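Local coordinates for protein francisella virulence factor (Francisella novicida, PDB 5EVF) that is of unknown biochemical function but is a virulence factor of Francisella, built as a small domain with one helix packed against a five-stranded mixed sheet, at residues 42-50 / 62-70; 75-84 / 96-105. All blocks are in the same frame, centred on the assembly; numbering follows the deposited sequence.

Contact 1: residues 42-50 / 62-70; sequences GQVRTSTHV and KNLKEAIKL
The single long helix of this alpha+beta fold lies on one face of the sheet, and strand 42-49 meets it through Val44, Thr46 and Thr48, the alternate residues whose side chains point toward the helix. The axes of the two segments approach to 7.6 Å, roughly antiparallel at 145°. At the apolar end, in one of the two modelled conformers of Val44, CG2 points at the helix, 3.9 Å from Ala67 CB and the same from Leu70 CD2; the small side chain of alanine lets the strand come close. One turn back, Thr46 OG1, set between the backbone N and the carbonyl carbon (chi1 54°), donates to the main-chain O of Asn63 at 3.0 Å, arriving above the carbonyl plane. Ala67 N, the helical donor, grips the same oxygen from the opposite face, while Thr46 CG2 packs 4.0 Å from Glu66 CG. Farther along, Thr48 OG1 gives a short bond of 2.7 Å to Asn63 OD1 and also bonds Thr6 OG1 on the edge strand. With ND2 of Asn63 held by Val96 O, both ends of this buried amide are engaged, which fixes its rotation and ties helix to sheet by directional bonds.

Contact 2: residues 75-84 / 96-105; sequences GAHEIKYICL and VQLRGYAFRD
Tyr81 and Leu98 form the apolar centre on the helix-facing side of the hairpin between strands 78-84 and 96-103: Leu98 CD1 comes within 3.5 Å of Tyr81 CD2. Gly100 is the non-hydrogen-bonded partner of Tyr81, and with no side chain on it the two CA atoms approach to 4.0 Å. Cys83, also on this face, is joined to Cys60 of the helix by a disulfide. On the other face Lys80 CG stands anti to the carbonyl carbon (chi1 -55°), and the extended chain beyond it crosses Phe103 at about a right angle; this carries CE over the ring in a CH-pi contact, 4.1 Å from the Phe103 centroid, with NZ in an off-centre cation-pi contact while bonding to Asp36 O. Antiparallel pairs Lys80-Tyr101, Ile82-Arg99 and Leu84-Gln97 each exchange two backbone hydrogen bonds, until a classic beta bulge in which His77 N and Glu78 N both donate to Phe103 O. Beyond it, His77 ND1 accepts a nearly straight bond (176°) from Asp105 N, 2.9 Å away in the ring plane. His77 CE1 lies 3.6 Å above the Arg104 guanidinium, the two planes 19° apart. At the rim Glu78 OE2 and Asp105 OD2 lie 4.4 Å apart, a water donating to both. Arg27 forms salt bridges with the same two oxygens, so its positive charge probably offsets their repulsion and anchors the C-terminus to the edge strand.

Contacts 1 and 2 lie 8 Å apart, centre to centre, and share one sheet. Their strands 42-49 and 95-103 are antiparallel neighbours in it, joined by probable backbone hydrogen bonds such as Val44 O to Gly100 N and Thr46 O to Leu98 N. Along the chain they come in series: contact 1 closes with helix 56-73, which turns through a short loop into strand 78-84, and contact 2 then closes the hairpin. The helix binds the two together again, through Leu64 and Ile68 packing on Ile79, besides the disulfide. Contact 1 thus seats the helix on the sheet, while contact 2 builds the sheet beside it, giving a compact single domain.

Contact 1: residues 42-50 / 62-70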
loop_
_atom_site.group_PDB
_atom_site.type_symbol
_atom_site.label_atom_id
_atom_site.label_comp_id
_atom_site.label_asym_id
_atom_site.label_seq_id
_atom_site.Cartn_x
_atom_site.Cartn_y
_atom_site.Cartn_z
ATOM N N GLY A 42 -9.316 0.407 7.893
ATOM C CA GLY A 42 -8.520 1.567 7.550
ATOM C C GLY A 42 -7.854 1.334 6.212
ATOM O O GLY A 42 -7.987 0.270 5.604
ATOM N N GLN A 43 -7.147 2.357 5.757
ATOM C CA GLN A 43 -6.415 2.294 4.500
ATOM C C GLN A 43 -4.936 2.519 4.745
ATOM O O GLN A 43 -4.550 3.246 5.652
ATOM C CB GLN A 43 -6.863 3.365 3.501
ATOM C CG GLN A 43 -8.325 3.628 3.405
ATOM C CD GLN A 43 -8.624 4.876 2.588
ATOM O OE1 GLN A 43 -9.620 5.554 2.829
ATOM N NE2 GLN A 43 -7.750 5.199 1.636
ATOM N N VAL A 44 -4.112 1.905 3.903
ATOM C CA VAL A 44 -2.691 2.213 3.836
ATOM C C VAL A 44 -2.427 2.762 2.444
ATOM O O VAL A 44 -2.957 2.239 1.458
ATOM C CB VAL A 44 -1.818 0.976 4.143
ATOM C CG1 VAL A 44 -2.174 -0.199 3.212
ATOM C CG2 VAL A 44 -0.345 1.322 4.060
ATOM N N ARG A 45 -1.665 3.851 2.368
ATOM C CA ARG A 45 -1.306 4.453 1.093
ATOM C C ARG A 45 0.200 4.626 1.067
ATOM O O ARG A 45 0.774 5.197 1.998
ATOM C CB ARG A 45 -2.011 5.795 0.872
ATOM C CG ARG A 45 -3.535 5.715 0.915
ATOM C CD ARG A 45 -4.155 7.047 0.554
ATOM N NE ARG A 45 -5.613 7.008 0.662
ATOM C CZ ARG A 45 -6.398 8.047 0.400
ATOM N NH1 ARG A 45 -5.873 9.199 0.001
ATOM N NH2 ARG A 45 -7.715 7.932 0.528
ATOM N N THR A 46 0.845 4.110 0.023
ATOM C CA THR A 46 2.280 4.306 -0.123
ATOM C C THR A 46 2.578 4.874 -1.502
ATOM O O THR A 46 1.766 4.785 -2.424
ATOM C CB THR A 46 3.065 3.002 0.086
ATOM O OG1 THR A 46 2.553 1.986 -0.782
ATOM C CG2 THR A 46 2.914 2.525 1.504
ATOM N N SER A 47 3.760 5.467 -1.639
ATOM C CA SER A 47 4.106 6.014 -2.939
ATOM C C SER A 47 5.617 6.137 -3.055
ATOM O O SER A 47 6.315 6.356 -2.068
ATOM C CB SER A 47 3.440 7.369 -3.160
ATOM O OG SER A 47 3.987 8.331 -2.297
ATOM N N THR A 48 6.103 5.993 -4.285
ATOM C CA THR A 48 7.521 6.084 -4.610
ATOM C C THR A 48 7.658 6.886 -5.895
ATOM O O THR A 48 6.900 6.669 -6.839
ATOM C CB THR A 48 8.132 4.694 -4.816
ATOM O OG1 THR A 48 7.799 3.854 -3.706
ATOM C CG2 THR A 48 9.663 4.778 -5.006
ATOM N N HIS A 49 8.613 7.813 -5.942
ATOM C CA HIS A 49 8.833 8.553 -7.178
ATOM C C HIS A 49 9.433 7.650 -8.244
ATOM O O HIS A 49 10.143 6.686 -7.945
ATOM C CB HIS A 49 9.745 9.763 -6.952
ATOM C CG HIS A 49 9.038 10.936 -6.356
ATOM N ND1 HIS A 49 9.139 11.267 -5.021
ATOM C CD2 HIS A 49 8.195 11.841 -6.907
ATOM C CE1 HIS A 49 8.399 12.335 -4.779
ATOM N NE2 HIS A 49 7.816 12.703 -5.907
ATOM N N VAL A 50 9.135 7.981 -9.501
ATOM C CA VAL A 50 9.514 7.127 -10.625
ATOM C C VAL A 50 11.001 7.243 -10.921
ATOM O O VAL A 50 11.697 6.231 -11.096
ATOM C CB VAL A 50 8.668 7.483 -11.859
ATOM C CG1 VAL A 50 9.256 6.843 -13.117
ATOM C CG2 VAL A 50 7.220 7.054 -11.639
ATOM N N LYS A 62 7.702 -2.444 -4.495
ATOM C CA LYS A 62 8.291 -1.595 -3.464
ATOM C C LYS A 62 7.196 -0.956 -2.623
ATOM O O LYS A 62 7.264 -0.951 -1.388
ATOM C CB LYS A 62 9.152 -0.520 -4.132
ATOM C CG LYS A 62 9.841 0.462 -3.184
ATOM C CD LYS A 62 11.307 0.118 -2.985
ATOM C CE LYS A 62 11.924 0.925 -1.845
ATOM N NZ LYS A 62 11.994 2.399 -2.120
ATOM N N ASN A 63 6.178 -0.403 -3.286
ATOM C CA ASN A 63 5.033 0.147 -2.564
ATOM C C ASN A 63 4.351 -0.913 -1.710
ATOM O O ASN A 63 3.935 -0.646 -0.569
ATOM C CB ASN A 63 4.023 0.757 -3.541
ATOM C CG ASN A 63 4.500 2.054 -4.139
ATOM O OD1 ASN A 63 5.293 2.757 -3.520
ATOM N ND2 ASN A 63 3.938 2.441 -5.289
ATOM N N LEU A 64 4.220 -2.125 -2.242
ATOM C CA LEU A 64 3.483 -3.162 -1.525
ATOM C C LEU A 64 4.231 -3.603 -0.273
ATOM O O LEU A 64 3.615 -3.806 0.780
ATOM C CB LEU A 64 3.224 -4.360 -2.450
ATOM C CG LEU A 64 2.576 -5.582 -1.792
ATOM C CD1 LEU A 64 1.218 -5.218 -1.193
ATOM C CD2 LEU A 64 2.453 -6.708 -2.818
ATOM N N LYS A 65 5.553 -3.773 -0.362
ATOM C CA LYS A 65 6.284 -4.224 0.820
ATOM C C LYS A 65 6.201 -3.197 1.940
ATOM O O LYS A 65 6.056 -3.568 3.112
ATOM C CB LYS A 65 7.737 -4.558 0.474
ATOM C CG LYS A 65 7.788 -5.759 -0.475
ATOM C CD LYS A 65 8.566 -6.933 0.099
ATOM C CE LYS A 65 8.020 -8.260 -0.466
ATOM N NZ LYS A 65 8.451 -9.462 0.298
ATOM N N GLU A 66 6.263 -1.904 1.604
ATOM C CA GLU A 66 6.080 -0.889 2.640
ATOM C C GLU A 66 4.653 -0.917 3.179
ATOM O O GLU A 66 4.430 -0.754 4.385
ATOM C CB GLU A 66 6.445 0.498 2.093
ATOM C CG GLU A 66 6.406 1.617 3.130
ATOM C CD GLU A 66 7.381 1.397 4.274
ATOM O OE1 GLU A 66 8.427 0.756 4.055
ATOM O OE2 GLU A 66 7.092 1.862 5.407
ATOM N N ALA A 67 3.673 -1.141 2.306
ATOM C CA ALA A 67 2.286 -1.151 2.769
ATOM C C ALA A 67 2.032 -2.312 3.719
ATOM O O ALA A 67 1.284 -2.169 4.698
ATOM C CB ALA A 67 1.340 -1.205 1.572
ATOM N N ILE A 68 2.644 -3.470 3.446
ATOM C CA ILE A 68 2.464 -4.633 4.321
ATOM C C ILE A 68 3.033 -4.334 5.694
ATOM O O ILE A 68 2.393 -4.574 6.727
ATOM C CB ILE A 68 3.123 -5.876 3.702
ATOM C CG1 ILE A 68 2.337 -6.340 2.482
ATOM C CG2 ILE A 68 3.246 -7.004 4.736
ATOM C CD1 ILE A 68 3.123 -7.279 1.596
ATOM N N LYS A 69 4.251 -3.786 5.721
ATOM C CA LYS A 69 4.890 -3.441 6.980
ATOM C C LYS A 69 4.058 -2.433 7.760
ATOM O O LYS A 69 3.855 -2.585 8.970
ATOM C CB LYS A 69 6.288 -2.900 6.691
ATOM C CG LYS A 69 7.129 -2.610 7.906
ATOM C CD LYS A 69 8.541 -2.262 7.438
ATOM C CE LYS A 69 9.460 -1.989 8.627
ATOM N NZ LYS A 69 9.140 -0.677 9.251
ATOM N N LEU A 70 3.525 -1.416 7.075
ATOM C CA LEU A 70 2.792 -0.375 7.791
ATOM C C LEU A 70 1.444 -0.894 8.281
ATOM O O LEU A 70 1.049 -0.642 9.423
ATOM C CB LEU A 70 2.630 0.859 6.892
ATOM C CG LEU A 70 2.130 2.181 7.464
ATOM C CD1 LEU A 70 2.940 2.637 8.675
ATOM C CD2 LEU A 70 2.202 3.235 6.361
#

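Contact 2: residues 75-84 / 96-105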
loop_
_atom_site.group_PDB
_atom_site.type_symbol
_atom_site.label_atom_id
_atom_site.label_comp_id
_atom_site.label_asym_id
_atom_site.label_seq_id
_atom_site.Cartn_x
_atom_site.Cartn_y
_atom_site.Cartn_z
ATOM N N GLY A 75 -1.903 -3.399 13.065
ATOM C CA GLY A 75 -2.729 -4.512 13.496
ATOM C C GLY A 75 -3.430 -5.290 12.408
ATOM O O GLY A 75 -4.258 -6.141 12.729
ATOM N N ALA A 76 -3.134 -5.038 11.139
ATOM C CA ALA A 76 -3.869 -5.706 10.071
ATOM C C ALA A 76 -3.527 -7.189 10.004
ATOM O O ALA A 76 -2.364 -7.584 10.139
ATOM C CB ALA A 76 -3.545 -5.059 8.728
ATOM N N HIS A 77 -4.547 -8.011 9.750
ATOM C CA HIS A 77 -4.338 -9.399 9.370
ATOM C C HIS A 77 -4.338 -9.612 7.864
ATOM O O HIS A 77 -3.820 -10.636 7.395
ATOM C CB HIS A 77 -5.418 -10.275 9.997
ATOM C CG HIS A 77 -5.362 -10.304 11.488
ATOM N ND1 HIS A 77 -6.482 -10.164 12.273
ATOM C CD2 HIS A 77 -4.320 -10.455 12.339
ATOM C CE1 HIS A 77 -6.136 -10.230 13.546
ATOM N NE2 HIS A 77 -4.829 -10.411 13.614
ATOM N N GLU A 78 -4.873 -8.662 7.103
ATOM C CA GLU A 78 -5.075 -8.830 5.671
ATOM C C GLU A 78 -5.071 -7.453 5.021
ATOM O O GLU A 78 -5.548 -6.484 5.610
ATOM C CB GLU A 78 -6.389 -9.581 5.427
ATOM C CG GLU A 78 -7.091 -9.352 4.117
ATOM C CD GLU A 78 -8.432 -10.096 4.064
ATOM O OE1 GLU A 78 -9.189 -9.874 3.111
ATOM O OE2 GLU A 78 -8.704 -10.900 4.973
ATOM N N ILE A 79 -4.537 -7.361 3.801
ATOM C CA ILE A 79 -4.692 -6.133 3.028
ATOM C C ILE A 79 -5.129 -6.508 1.624
ATOM O O ILE A 79 -4.742 -7.554 1.099
ATOM C CB ILE A 79 -3.421 -5.266 2.955
ATOM C CG1 ILE A 79 -2.267 -6.033 2.310
ATOM C CG2 ILE A 79 -3.042 -4.771 4.328
ATOM C CD1 ILE A 79 -1.068 -5.115 2.052
ATOM N N LYS A 80 -5.943 -5.640 1.024
ATOM C CA LYS A 80 -6.337 -5.740 -0.375
ATOM C C LYS A 80 -5.857 -4.461 -1.038
ATOM O O LYS A 80 -6.203 -3.370 -0.579
ATOM C CB LYS A 80 -7.855 -5.895 -0.517
ATOM C CG LYS A 80 -8.444 -7.064 0.281
ATOM C CD LYS A 80 -9.952 -7.205 0.022
ATOM C CE LYS A 80 -10.600 -8.179 1.009
ATOM N NZ LYS A 80 -12.100 -8.148 0.925
ATOM N N TYR A 81 -5.049 -4.582 -2.095
ATOM C CA TYR A 81 -4.356 -3.411 -2.605
ATOM C C TYR A 81 -4.430 -3.319 -4.127
ATOM O O TYR A 81 -4.749 -4.287 -4.837
ATOM C CB TYR A 81 -2.881 -3.430 -2.172
ATOM C CG TYR A 81 -2.099 -4.386 -3.025
ATOM C CD1 TYR A 81 -2.193 -5.763 -2.827
ATOM C CD2 TYR A 81 -1.322 -3.926 -4.087
ATOM C CE1 TYR A 81 -1.502 -6.657 -3.645
ATOM C CE2 TYR A 81 -0.642 -4.819 -4.910
ATOM C CZ TYR A 81 -0.741 -6.174 -4.685
ATOM O OH TYR A 81 -0.060 -7.054 -5.495
ATOM N N ILE A 82 -4.102 -2.123 -4.616
ATOM C CA ILE A 82 -3.965 -1.864 -6.048
ATOM C C ILE A 82 -2.876 -0.814 -6.234
ATOM O O ILE A 82 -2.758 0.117 -5.439
ATOM C CB ILE A 82 -5.310 -1.422 -6.662
ATOM C CG1 ILE A 82 -5.178 -1.223 -8.178
ATOM C CG2 ILE A 82 -5.813 -0.133 -5.988
ATOM C CD1 ILE A 82 -6.513 -1.046 -8.871
ATOM N N CYS A 83 -2.047 -0.987 -7.259
ATOM C CA CYS A 83 -1.069 0.026 -7.627
ATOM C C CYS A 83 -1.665 0.979 -8.653
ATOM O O CYS A 83 -2.406 0.556 -9.550
ATOM C CB CYS A 83 0.188 -0.644 -8.180
ATOM S SG CYS A 83 1.127 -1.403 -6.840
ATOM N N LEU A 84 -1.313 2.265 -8.529
ATOM C CA LEU A 84 -1.954 3.348 -9.257
ATOM C C LEU A 84 -0.896 4.257 -9.879
ATOM O O LEU A 84 0.187 4.445 -9.321
ATOM C CB LEU A 84 -2.867 4.170 -8.323
ATOM C CG LEU A 84 -3.976 3.356 -7.645
ATOM C CD1 LEU A 84 -4.572 4.125 -6.472
ATOM C CD2 LEU A 84 -5.057 2.985 -8.648
ATOM N N VAL A 96 4.456 6.531 -8.443
ATOM C CA VAL A 96 3.608 5.350 -8.472
ATOM C C VAL A 96 3.069 5.169 -7.068
ATOM O O VAL A 96 3.824 5.268 -6.097
ATOM C CB VAL A 96 4.396 4.111 -8.923
ATOM C CG1 VAL A 96 3.544 2.863 -8.776
ATOM C CG2 VAL A 96 4.857 4.286 -10.357
ATOM N N GLN A 97 1.765 4.951 -6.949
ATOM C CA GLN A 97 1.134 4.907 -5.645
ATOM C C GLN A 97 0.484 3.551 -5.437
ATOM O O GLN A 97 0.332 2.755 -6.364
ATOM C CB GLN A 97 0.117 6.040 -5.507
ATOM C CG GLN A 97 0.775 7.389 -5.726
ATOM C CD GLN A 97 -0.100 8.561 -5.341
ATOM O OE1 GLN A 97 -1.319 8.433 -5.231
ATOM N NE2 GLN A 97 0.523 9.721 -5.138
ATOM N N LEU A 98 0.140 3.280 -4.188
ATOM C CA LEU A 98 -0.610 2.085 -3.846
ATOM C C LEU A 98 -1.703 2.500 -2.880
ATOM O O LEU A 98 -1.456 3.301 -1.972
ATOM C CB LEU A 98 0.301 1.019 -3.205
ATOM C CG LEU A 98 -0.352 -0.231 -2.633
ATOM C CD1 LEU A 98 0.655 -1.362 -2.659
ATOM C CD2 LEU A 98 -0.804 -0.003 -1.203
ATOM N N ARG A 99 -2.898 1.946 -3.076
ATOM C CA ARG A 99 -4.014 2.084 -2.142
ATOM C C ARG A 99 -4.322 0.704 -1.595
ATOM O O ARG A 99 -4.552 -0.231 -2.371
ATOM C CB ARG A 99 -5.236 2.671 -2.848
ATOM C CG ARG A 99 -6.520 2.701 -2.008
ATOM C CD ARG A 99 -6.486 3.870 -1.047
ATOM N NE ARG A 99 -6.477 5.143 -1.749
ATOM C CZ ARG A 99 -7.574 5.840 -2.059
ATOM N NH1 ARG A 99 -8.791 5.408 -1.707
ATOM N NH2 ARG A 99 -7.467 6.995 -2.714
ATOM N N GLY A 100 -4.290 0.567 -0.282
ATOM C CA GLY A 100 -4.567 -0.708 0.358
ATOM C C GLY A 100 -5.648 -0.521 1.401
ATOM O O GLY A 100 -5.768 0.550 1.997
ATOM N N TYR A 101 -6.490 -1.535 1.540
ATOM C CA TYR A 101 -7.490 -1.567 2.601
ATOM C C TYR A 101 -7.096 -2.658 3.575
ATOM O O TYR A 101 -6.774 -3.775 3.155
ATOM C CB TYR A 101 -8.886 -1.796 2.034
ATOM C CG TYR A 101 -9.324 -0.584 1.244
ATOM C CD1 TYR A 101 -10.102 0.389 1.844
ATOM C CD2 TYR A 101 -8.921 -0.392 -0.071
ATOM C CE1 TYR A 101 -10.489 1.505 1.171
ATOM C CE2 TYR A 101 -9.307 0.753 -0.766
ATOM C CZ TYR A 101 -10.103 1.685 -0.132
ATOM O OH TYR A 101 -10.517 2.835 -0.773
ATOM N N ALA A 102 -7.104 -2.325 4.867
ATOM C CA ALA A 102 -6.663 -3.233 5.914
ATOM C C ALA A 102 -7.857 -3.886 6.590
ATOM O O ALA A 102 -8.898 -3.254 6.777
ATOM C CB ALA A 102 -5.833 -2.491 6.961
ATOM N N PHE A 103 -7.685 -5.148 6.980
ATOM C CA PHE A 103 -8.742 -5.932 7.595
ATOM C C PHE A 103 -8.204 -6.660 8.816
ATOM O O PHE A 103 -7.019 -6.999 8.882
ATOM C CB PHE A 103 -9.310 -6.943 6.605
ATOM C CG PHE A 103 -9.919 -6.314 5.388
ATOM C CD1 PHE A 103 -9.124 -5.904 4.326
ATOM C CD2 PHE A 103 -11.286 -6.149 5.290
ATOM C CE1 PHE A 103 -9.688 -5.325 3.203
ATOM C CE2 PHE A 103 -11.851 -5.575 4.155
ATOM C CZ PHE A 103 -11.054 -5.162 3.121
ATOM N N ARG A 104 -9.091 -6.868 9.792
ATOM C CA ARG A 104 -8.849 -7.713 10.958
ATOM C C ARG A 104 -9.769 -8.921 10.908
ATOM O O ARG A 104 -10.939 -8.800 10.529
ATOM C CB ARG A 104 -9.135 -6.974 12.265
ATOM C CG ARG A 104 -8.216 -5.839 12.584
ATOM C CD ARG A 104 -7.011 -6.331 13.329
ATOM N NE ARG A 104 -7.261 -6.798 14.692
ATOM C CZ ARG A 104 -6.286 -7.152 15.528
ATOM N NH1 ARG A 104 -5.016 -7.074 15.135
ATOM N NH2 ARG A 104 -6.564 -7.580 16.756
ATOM N N ASP A 105 -9.265 -10.077 11.331
ATOM C CA ASP A 105 -10.121 -11.252 11.368
ATOM C C ASP A 105 -11.056 -11.196 12.571
ATOM O O ASP A 105 -10.799 -10.492 13.553
ATOM C CB ASP A 105 -9.302 -12.540 11.406
ATOM C CG ASP A 105 -8.483 -12.735 10.150
ATOM O OD1 ASP A 105 -7.302 -13.121 10.266
ATOM O OD2 ASP A 105 -9.011 -12.434 9.060
ATOM O OXT ASP A 105 -12.083 -11.872 12.577
HETATM O O HOH W 1 -9.833 -10.208 7.756
#